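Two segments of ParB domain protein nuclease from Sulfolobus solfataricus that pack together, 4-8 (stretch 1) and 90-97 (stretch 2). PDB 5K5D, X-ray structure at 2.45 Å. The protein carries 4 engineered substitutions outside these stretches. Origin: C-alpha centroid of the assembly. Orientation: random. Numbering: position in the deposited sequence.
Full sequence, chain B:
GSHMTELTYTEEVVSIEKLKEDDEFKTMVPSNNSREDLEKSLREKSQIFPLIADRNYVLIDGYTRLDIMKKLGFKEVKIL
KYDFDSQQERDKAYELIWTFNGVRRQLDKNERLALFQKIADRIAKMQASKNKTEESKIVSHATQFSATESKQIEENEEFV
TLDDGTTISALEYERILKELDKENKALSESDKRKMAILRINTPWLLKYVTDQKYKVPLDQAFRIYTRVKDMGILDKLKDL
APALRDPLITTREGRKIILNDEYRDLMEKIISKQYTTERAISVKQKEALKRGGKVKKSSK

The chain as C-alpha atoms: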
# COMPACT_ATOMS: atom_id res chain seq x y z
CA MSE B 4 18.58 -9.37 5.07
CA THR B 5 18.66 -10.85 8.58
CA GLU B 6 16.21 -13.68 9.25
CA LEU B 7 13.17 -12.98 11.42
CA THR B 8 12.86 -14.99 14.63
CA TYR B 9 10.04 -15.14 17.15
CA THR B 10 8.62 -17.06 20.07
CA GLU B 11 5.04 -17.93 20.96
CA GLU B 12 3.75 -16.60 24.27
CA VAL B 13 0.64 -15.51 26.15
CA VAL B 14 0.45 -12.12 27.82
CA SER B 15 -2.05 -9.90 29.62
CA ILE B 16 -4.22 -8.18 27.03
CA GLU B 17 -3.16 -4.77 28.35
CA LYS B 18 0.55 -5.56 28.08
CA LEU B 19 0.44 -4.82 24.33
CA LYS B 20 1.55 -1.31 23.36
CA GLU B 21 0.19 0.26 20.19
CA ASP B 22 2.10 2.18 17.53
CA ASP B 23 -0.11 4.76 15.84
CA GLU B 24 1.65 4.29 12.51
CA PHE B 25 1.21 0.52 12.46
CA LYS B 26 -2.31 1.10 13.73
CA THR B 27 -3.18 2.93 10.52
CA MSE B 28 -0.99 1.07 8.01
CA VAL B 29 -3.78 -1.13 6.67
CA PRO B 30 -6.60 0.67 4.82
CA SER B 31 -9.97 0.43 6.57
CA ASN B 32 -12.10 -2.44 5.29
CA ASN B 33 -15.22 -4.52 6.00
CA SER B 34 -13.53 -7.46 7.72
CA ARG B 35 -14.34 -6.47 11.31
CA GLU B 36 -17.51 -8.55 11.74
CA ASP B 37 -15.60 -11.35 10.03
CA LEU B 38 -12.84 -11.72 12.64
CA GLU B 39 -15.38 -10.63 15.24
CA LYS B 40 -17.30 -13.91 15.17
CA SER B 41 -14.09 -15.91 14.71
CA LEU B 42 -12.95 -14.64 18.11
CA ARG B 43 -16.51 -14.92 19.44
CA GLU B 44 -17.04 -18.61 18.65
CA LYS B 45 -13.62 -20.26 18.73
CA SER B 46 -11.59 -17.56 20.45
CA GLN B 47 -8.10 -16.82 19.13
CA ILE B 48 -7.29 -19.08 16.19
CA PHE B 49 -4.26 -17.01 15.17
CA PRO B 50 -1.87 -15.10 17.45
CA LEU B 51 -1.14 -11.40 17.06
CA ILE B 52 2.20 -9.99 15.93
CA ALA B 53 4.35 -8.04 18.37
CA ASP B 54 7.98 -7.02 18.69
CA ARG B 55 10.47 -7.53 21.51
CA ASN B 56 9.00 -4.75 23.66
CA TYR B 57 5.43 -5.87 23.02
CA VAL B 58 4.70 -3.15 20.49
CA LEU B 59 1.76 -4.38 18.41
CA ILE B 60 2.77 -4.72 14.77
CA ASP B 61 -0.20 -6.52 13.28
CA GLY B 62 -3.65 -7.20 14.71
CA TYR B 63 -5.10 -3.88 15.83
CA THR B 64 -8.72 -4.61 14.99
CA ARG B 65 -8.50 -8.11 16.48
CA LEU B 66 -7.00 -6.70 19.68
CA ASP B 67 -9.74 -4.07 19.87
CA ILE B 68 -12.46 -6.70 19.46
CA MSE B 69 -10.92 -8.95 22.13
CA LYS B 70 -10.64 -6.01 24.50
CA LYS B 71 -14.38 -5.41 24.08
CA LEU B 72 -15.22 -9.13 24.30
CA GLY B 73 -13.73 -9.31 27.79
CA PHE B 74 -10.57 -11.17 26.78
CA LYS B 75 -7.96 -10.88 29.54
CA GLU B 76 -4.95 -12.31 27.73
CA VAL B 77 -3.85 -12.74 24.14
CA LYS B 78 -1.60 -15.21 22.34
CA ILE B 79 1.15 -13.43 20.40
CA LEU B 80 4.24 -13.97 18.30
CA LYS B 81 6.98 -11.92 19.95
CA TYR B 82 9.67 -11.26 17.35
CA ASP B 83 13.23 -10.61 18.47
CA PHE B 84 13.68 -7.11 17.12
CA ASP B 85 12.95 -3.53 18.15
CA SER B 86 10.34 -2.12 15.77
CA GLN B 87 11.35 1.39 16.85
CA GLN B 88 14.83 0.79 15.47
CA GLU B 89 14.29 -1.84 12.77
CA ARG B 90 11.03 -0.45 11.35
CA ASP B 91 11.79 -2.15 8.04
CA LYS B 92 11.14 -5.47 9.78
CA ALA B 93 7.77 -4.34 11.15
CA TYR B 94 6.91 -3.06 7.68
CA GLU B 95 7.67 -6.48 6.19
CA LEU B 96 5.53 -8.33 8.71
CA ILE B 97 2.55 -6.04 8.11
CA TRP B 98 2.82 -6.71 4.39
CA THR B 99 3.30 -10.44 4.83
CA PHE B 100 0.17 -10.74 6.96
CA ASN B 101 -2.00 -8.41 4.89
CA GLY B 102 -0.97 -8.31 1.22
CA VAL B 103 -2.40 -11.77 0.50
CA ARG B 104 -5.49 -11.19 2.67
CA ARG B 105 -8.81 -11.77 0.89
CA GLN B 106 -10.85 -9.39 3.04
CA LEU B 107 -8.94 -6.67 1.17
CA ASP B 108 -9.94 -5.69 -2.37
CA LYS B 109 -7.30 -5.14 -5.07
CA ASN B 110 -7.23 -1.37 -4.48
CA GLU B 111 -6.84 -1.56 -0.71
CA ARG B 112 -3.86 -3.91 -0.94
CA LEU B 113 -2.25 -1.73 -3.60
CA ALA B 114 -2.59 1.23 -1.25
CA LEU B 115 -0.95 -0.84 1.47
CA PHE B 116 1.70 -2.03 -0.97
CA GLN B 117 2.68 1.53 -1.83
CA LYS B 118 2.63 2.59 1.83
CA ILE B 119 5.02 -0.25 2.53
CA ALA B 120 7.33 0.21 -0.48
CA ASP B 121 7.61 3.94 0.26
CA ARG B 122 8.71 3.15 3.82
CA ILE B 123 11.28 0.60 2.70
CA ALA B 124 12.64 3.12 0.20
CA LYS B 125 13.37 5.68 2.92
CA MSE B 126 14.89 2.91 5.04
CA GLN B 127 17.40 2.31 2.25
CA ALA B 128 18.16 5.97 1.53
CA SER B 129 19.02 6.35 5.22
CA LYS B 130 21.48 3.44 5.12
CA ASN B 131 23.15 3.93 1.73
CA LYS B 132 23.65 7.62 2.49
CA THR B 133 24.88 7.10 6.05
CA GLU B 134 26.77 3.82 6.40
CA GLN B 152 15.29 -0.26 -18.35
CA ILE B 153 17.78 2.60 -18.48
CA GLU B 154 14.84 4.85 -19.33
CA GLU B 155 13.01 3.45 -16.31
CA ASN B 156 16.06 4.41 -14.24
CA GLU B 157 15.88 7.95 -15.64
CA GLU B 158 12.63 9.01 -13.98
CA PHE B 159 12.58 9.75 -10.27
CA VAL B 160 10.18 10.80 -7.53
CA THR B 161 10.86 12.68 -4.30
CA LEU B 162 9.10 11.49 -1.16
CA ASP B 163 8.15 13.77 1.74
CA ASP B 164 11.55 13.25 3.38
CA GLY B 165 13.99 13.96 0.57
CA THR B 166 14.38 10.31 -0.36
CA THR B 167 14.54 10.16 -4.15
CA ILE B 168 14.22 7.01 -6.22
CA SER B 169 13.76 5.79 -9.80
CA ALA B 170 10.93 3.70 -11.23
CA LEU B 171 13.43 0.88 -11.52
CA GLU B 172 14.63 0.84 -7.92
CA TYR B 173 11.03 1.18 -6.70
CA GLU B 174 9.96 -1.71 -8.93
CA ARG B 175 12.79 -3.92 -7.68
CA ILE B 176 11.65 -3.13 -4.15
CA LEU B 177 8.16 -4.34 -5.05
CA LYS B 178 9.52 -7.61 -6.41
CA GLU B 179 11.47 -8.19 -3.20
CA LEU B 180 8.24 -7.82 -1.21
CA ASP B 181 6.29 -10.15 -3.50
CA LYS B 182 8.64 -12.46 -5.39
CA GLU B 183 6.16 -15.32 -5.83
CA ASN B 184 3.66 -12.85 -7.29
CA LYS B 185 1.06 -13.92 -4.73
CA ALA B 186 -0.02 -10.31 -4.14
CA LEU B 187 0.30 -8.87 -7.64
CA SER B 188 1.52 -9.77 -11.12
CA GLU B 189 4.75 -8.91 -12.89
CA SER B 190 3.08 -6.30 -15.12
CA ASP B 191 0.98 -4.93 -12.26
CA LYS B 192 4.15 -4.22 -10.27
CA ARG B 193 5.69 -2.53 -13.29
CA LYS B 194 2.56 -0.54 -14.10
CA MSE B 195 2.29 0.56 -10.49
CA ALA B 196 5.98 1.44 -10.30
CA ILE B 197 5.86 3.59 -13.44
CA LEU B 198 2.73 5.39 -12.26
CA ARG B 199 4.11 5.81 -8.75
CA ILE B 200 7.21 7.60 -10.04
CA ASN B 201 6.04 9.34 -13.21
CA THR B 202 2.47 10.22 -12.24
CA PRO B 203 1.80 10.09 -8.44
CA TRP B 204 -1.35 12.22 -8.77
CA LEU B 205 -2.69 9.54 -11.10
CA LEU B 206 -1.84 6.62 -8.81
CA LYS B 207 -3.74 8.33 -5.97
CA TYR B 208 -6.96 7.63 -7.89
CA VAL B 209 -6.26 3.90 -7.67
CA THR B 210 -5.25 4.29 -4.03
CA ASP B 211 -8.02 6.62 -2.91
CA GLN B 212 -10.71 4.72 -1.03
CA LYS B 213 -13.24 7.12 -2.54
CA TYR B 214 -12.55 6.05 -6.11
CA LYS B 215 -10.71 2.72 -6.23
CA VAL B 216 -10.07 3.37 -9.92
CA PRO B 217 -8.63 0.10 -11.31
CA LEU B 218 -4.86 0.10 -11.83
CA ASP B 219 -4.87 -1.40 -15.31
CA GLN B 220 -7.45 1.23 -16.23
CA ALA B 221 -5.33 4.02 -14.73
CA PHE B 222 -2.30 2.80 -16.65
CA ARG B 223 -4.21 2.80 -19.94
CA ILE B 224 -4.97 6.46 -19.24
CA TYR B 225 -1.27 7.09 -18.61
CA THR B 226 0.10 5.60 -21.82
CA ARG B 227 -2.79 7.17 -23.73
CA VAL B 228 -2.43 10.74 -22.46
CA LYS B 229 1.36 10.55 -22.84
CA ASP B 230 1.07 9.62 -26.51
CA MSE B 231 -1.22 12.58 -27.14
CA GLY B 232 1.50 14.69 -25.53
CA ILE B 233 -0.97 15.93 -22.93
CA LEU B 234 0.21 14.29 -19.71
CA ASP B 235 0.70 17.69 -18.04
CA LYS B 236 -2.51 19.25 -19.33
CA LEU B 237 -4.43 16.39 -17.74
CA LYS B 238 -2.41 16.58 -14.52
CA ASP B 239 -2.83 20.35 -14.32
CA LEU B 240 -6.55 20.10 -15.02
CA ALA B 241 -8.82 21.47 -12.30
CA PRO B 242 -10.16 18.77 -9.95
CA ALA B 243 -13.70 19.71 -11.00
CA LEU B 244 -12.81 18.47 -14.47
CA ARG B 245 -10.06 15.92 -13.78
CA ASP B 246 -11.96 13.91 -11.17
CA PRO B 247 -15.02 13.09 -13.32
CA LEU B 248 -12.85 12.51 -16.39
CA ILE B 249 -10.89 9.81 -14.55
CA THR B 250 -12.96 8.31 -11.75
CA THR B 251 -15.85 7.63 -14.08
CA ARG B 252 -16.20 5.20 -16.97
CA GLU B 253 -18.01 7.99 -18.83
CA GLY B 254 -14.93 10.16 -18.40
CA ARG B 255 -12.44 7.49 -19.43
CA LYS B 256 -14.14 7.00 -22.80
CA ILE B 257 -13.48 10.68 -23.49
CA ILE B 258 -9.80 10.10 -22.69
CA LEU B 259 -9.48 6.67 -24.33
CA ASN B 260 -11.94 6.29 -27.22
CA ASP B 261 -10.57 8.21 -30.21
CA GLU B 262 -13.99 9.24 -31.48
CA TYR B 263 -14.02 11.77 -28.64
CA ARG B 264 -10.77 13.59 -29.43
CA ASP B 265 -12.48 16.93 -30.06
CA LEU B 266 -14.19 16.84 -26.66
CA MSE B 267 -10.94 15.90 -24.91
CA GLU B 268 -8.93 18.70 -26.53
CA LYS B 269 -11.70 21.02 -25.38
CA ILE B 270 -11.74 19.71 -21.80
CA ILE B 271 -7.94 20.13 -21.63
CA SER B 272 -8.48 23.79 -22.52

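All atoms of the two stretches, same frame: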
# COMPACT_ATOMS: atom_id res chain seq x y z
N MSE B 4 19.54 -9.75 4.03
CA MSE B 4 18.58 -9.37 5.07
C MSE B 4 18.54 -10.42 6.18
O MSE B 4 18.34 -11.61 5.92
CB MSE B 4 17.19 -9.18 4.47
CG MSE B 4 16.12 -8.75 5.48
SE MSE B 4 15.78 -6.83 5.53
CE MSE B 4 15.02 -6.60 3.74
N THR B 5 18.72 -9.97 7.42
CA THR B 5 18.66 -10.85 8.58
C THR B 5 17.35 -11.63 8.60
O THR B 5 16.32 -11.14 8.15
CB THR B 5 18.78 -10.05 9.89
OG1 THR B 5 19.86 -9.11 9.79
CG2 THR B 5 19.03 -10.98 11.07
N GLU B 6 17.40 -12.85 9.13
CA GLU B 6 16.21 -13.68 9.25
C GLU B 6 15.39 -13.28 10.46
O GLU B 6 15.94 -12.91 11.50
CB GLU B 6 16.58 -15.15 9.35
CG GLU B 6 17.16 -15.73 8.08
CD GLU B 6 17.86 -17.05 8.32
OE1 GLU B 6 17.70 -17.96 7.48
OE2 GLU B 6 18.57 -17.17 9.34
N LEU B 7 14.07 -13.34 10.33
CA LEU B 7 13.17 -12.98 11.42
C LEU B 7 12.92 -14.17 12.33
O LEU B 7 12.57 -15.25 11.86
CB LEU B 7 11.85 -12.42 10.89
CG LEU B 7 11.94 -11.13 10.08
CD1 LEU B 7 10.55 -10.60 9.77
CD2 LEU B 7 12.76 -10.09 10.82
N THR B 8 13.11 -13.96 13.63
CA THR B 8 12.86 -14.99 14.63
C THR B 8 11.80 -14.52 15.62
O THR B 8 11.68 -13.33 15.90
CB THR B 8 14.13 -15.31 15.42
OG1 THR B 8 13.82 -16.26 16.45
CG2 THR B 8 14.68 -14.05 16.06
N ARG B 90 12.34 -0.61 11.97
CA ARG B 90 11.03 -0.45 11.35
C ARG B 90 10.85 -1.34 10.13
O ARG B 90 9.80 -1.96 9.95
CB ARG B 90 10.80 1.00 10.95
CG ARG B 90 10.64 1.96 12.11
CD ARG B 90 9.26 1.89 12.74
NE ARG B 90 8.44 3.04 12.35
CZ ARG B 90 7.32 3.38 12.96
NH1 ARG B 90 6.88 2.66 13.99
NH2 ARG B 90 6.63 4.44 12.56
N ASP B 91 11.87 -1.39 9.28
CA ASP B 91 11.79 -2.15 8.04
C ASP B 91 11.25 -3.55 8.29
O ASP B 91 10.51 -4.09 7.46
CB ASP B 91 13.14 -2.19 7.32
CG ASP B 91 14.27 -2.72 8.19
OD1 ASP B 91 14.42 -2.24 9.33
OD2 ASP B 91 15.01 -3.62 7.73
N LYS B 92 11.61 -4.13 9.43
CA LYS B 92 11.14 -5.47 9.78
C LYS B 92 9.65 -5.48 10.12
O LYS B 92 8.93 -6.40 9.74
CB LYS B 92 11.96 -6.05 10.92
CG LYS B 92 13.37 -6.49 10.51
CD LYS B 92 14.13 -7.03 11.70
CE LYS B 92 15.42 -7.71 11.27
NZ LYS B 92 16.34 -6.78 10.56
N ALA B 93 9.19 -4.45 10.83
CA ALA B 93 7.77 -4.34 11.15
C ALA B 93 6.97 -4.14 9.86
O ALA B 93 5.92 -4.75 9.67
CB ALA B 93 7.52 -3.19 12.11
N TYR B 94 7.50 -3.29 8.99
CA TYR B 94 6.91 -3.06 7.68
C TYR B 94 6.73 -4.35 6.89
O TYR B 94 5.70 -4.56 6.24
CB TYR B 94 7.78 -2.09 6.88
CG TYR B 94 7.80 -0.70 7.46
CD1 TYR B 94 8.95 0.08 7.43
CD2 TYR B 94 6.67 -0.16 8.05
CE1 TYR B 94 8.97 1.35 7.96
CE2 TYR B 94 6.67 1.11 8.58
CZ TYR B 94 7.83 1.86 8.53
OH TYR B 94 7.83 3.13 9.06
N GLU B 95 7.72 -5.24 6.96
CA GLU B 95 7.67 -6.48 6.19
C GLU B 95 6.62 -7.42 6.73
O GLU B 95 5.88 -8.05 5.97
CB GLU B 95 9.05 -7.14 6.13
CG GLU B 95 10.01 -6.39 5.22
CD GLU B 95 11.46 -6.56 5.62
OE1 GLU B 95 11.81 -7.59 6.24
OE2 GLU B 95 12.26 -5.65 5.31
N LEU B 96 6.54 -7.51 8.06
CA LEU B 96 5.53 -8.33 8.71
C LEU B 96 4.12 -7.88 8.35
O LEU B 96 3.27 -8.70 8.02
CB LEU B 96 5.73 -8.33 10.22
CG LEU B 96 6.97 -9.09 10.67
CD1 LEU B 96 7.17 -8.99 12.18
CD2 LEU B 96 6.87 -10.54 10.23
N ILE B 97 3.87 -6.57 8.42
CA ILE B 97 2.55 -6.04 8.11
C ILE B 97 2.14 -6.37 6.69
O ILE B 97 0.97 -6.62 6.41
CB ILE B 97 2.49 -4.51 8.31
CG1 ILE B 97 2.60 -4.15 9.80
CG2 ILE B 97 1.19 -3.96 7.74
CD1 ILE B 97 2.80 -2.67 10.05

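Residues 4-8 form an extended segment without regular helix or strand, laid against residues 90-97 of a helix that continues later in the chain. Within the helix, backbone hydrogen bonds of the i to i-4 kind hold the turns: Tyr-94 N donates to Arg-90 O (2.8 Å), Glu-95 N to Asp-91 O (3.1 Å), Leu-96 N to Lys-92 O (3.1 Å) and Ile-97 N to Ala-93 O (3.0 Å). The closest CA pair is Leu-7 CA and Lys-92 CA, 8.0 Å apart, a spacing that leaves room for side chains between the two main chains. No hydrogen bond crosses from one stretch to the other, so the contact rests on side-chain packing; it is small, burying 319 Å² summed over both sides.

Leu-7 contributes the most area. Its CA-to-CB bond points toward the helix, and with chi1 m and chi2 t its two methyls reach different neighbours. Leu-7 CD1 meets Leu-96 CD2 at 3.7 Å, an ordinary van der Waals contact between branched apolar side chains, while Leu-7 CD2 lies 3.5 Å from Lys-92 CD. The CA-to-CB bond of Lys-92 points sideways to the extended segment, but its m, t, t, p chain brings the end nearer. Its methylenes thus offer an apolar surface to the leucine, while the charged end continues past it. Lys-92 NZ comes within 4.1 Å of Thr-5 CB, a contact without a hydrogen bond; the amine is instead satisfied by a hydrogen bond to a residue adjoining one of the stretches.

Selenomethionine Met-4 covers the neighbouring part of the helix, its CA-to-CB bond also directed toward it. Met-4 CE touches Glu-95 OE2 at 3.3 Å, a close contact of a methyl with a carboxylate oxygen, and Met-4 SE lies 4.0 Å from Asp-91 OD2, a looser one. Neither is a hydrogen bond, and the poor order of Met-4 makes their exact distances less secure. Asp-91 and Glu-95 are one helical turn apart, which lets the one side chain reach both. Glu-95 OE2 also sits 3.2 Å from Asp-91 O, but both atoms are acceptors and no hydrogen bond joins them.

Glu-6 points away from the helix, and Thr-8 is out of reach. On the helix, Ala-93 also points away, while Arg-90, Tyr-94 and Ile-97 lie beyond contact.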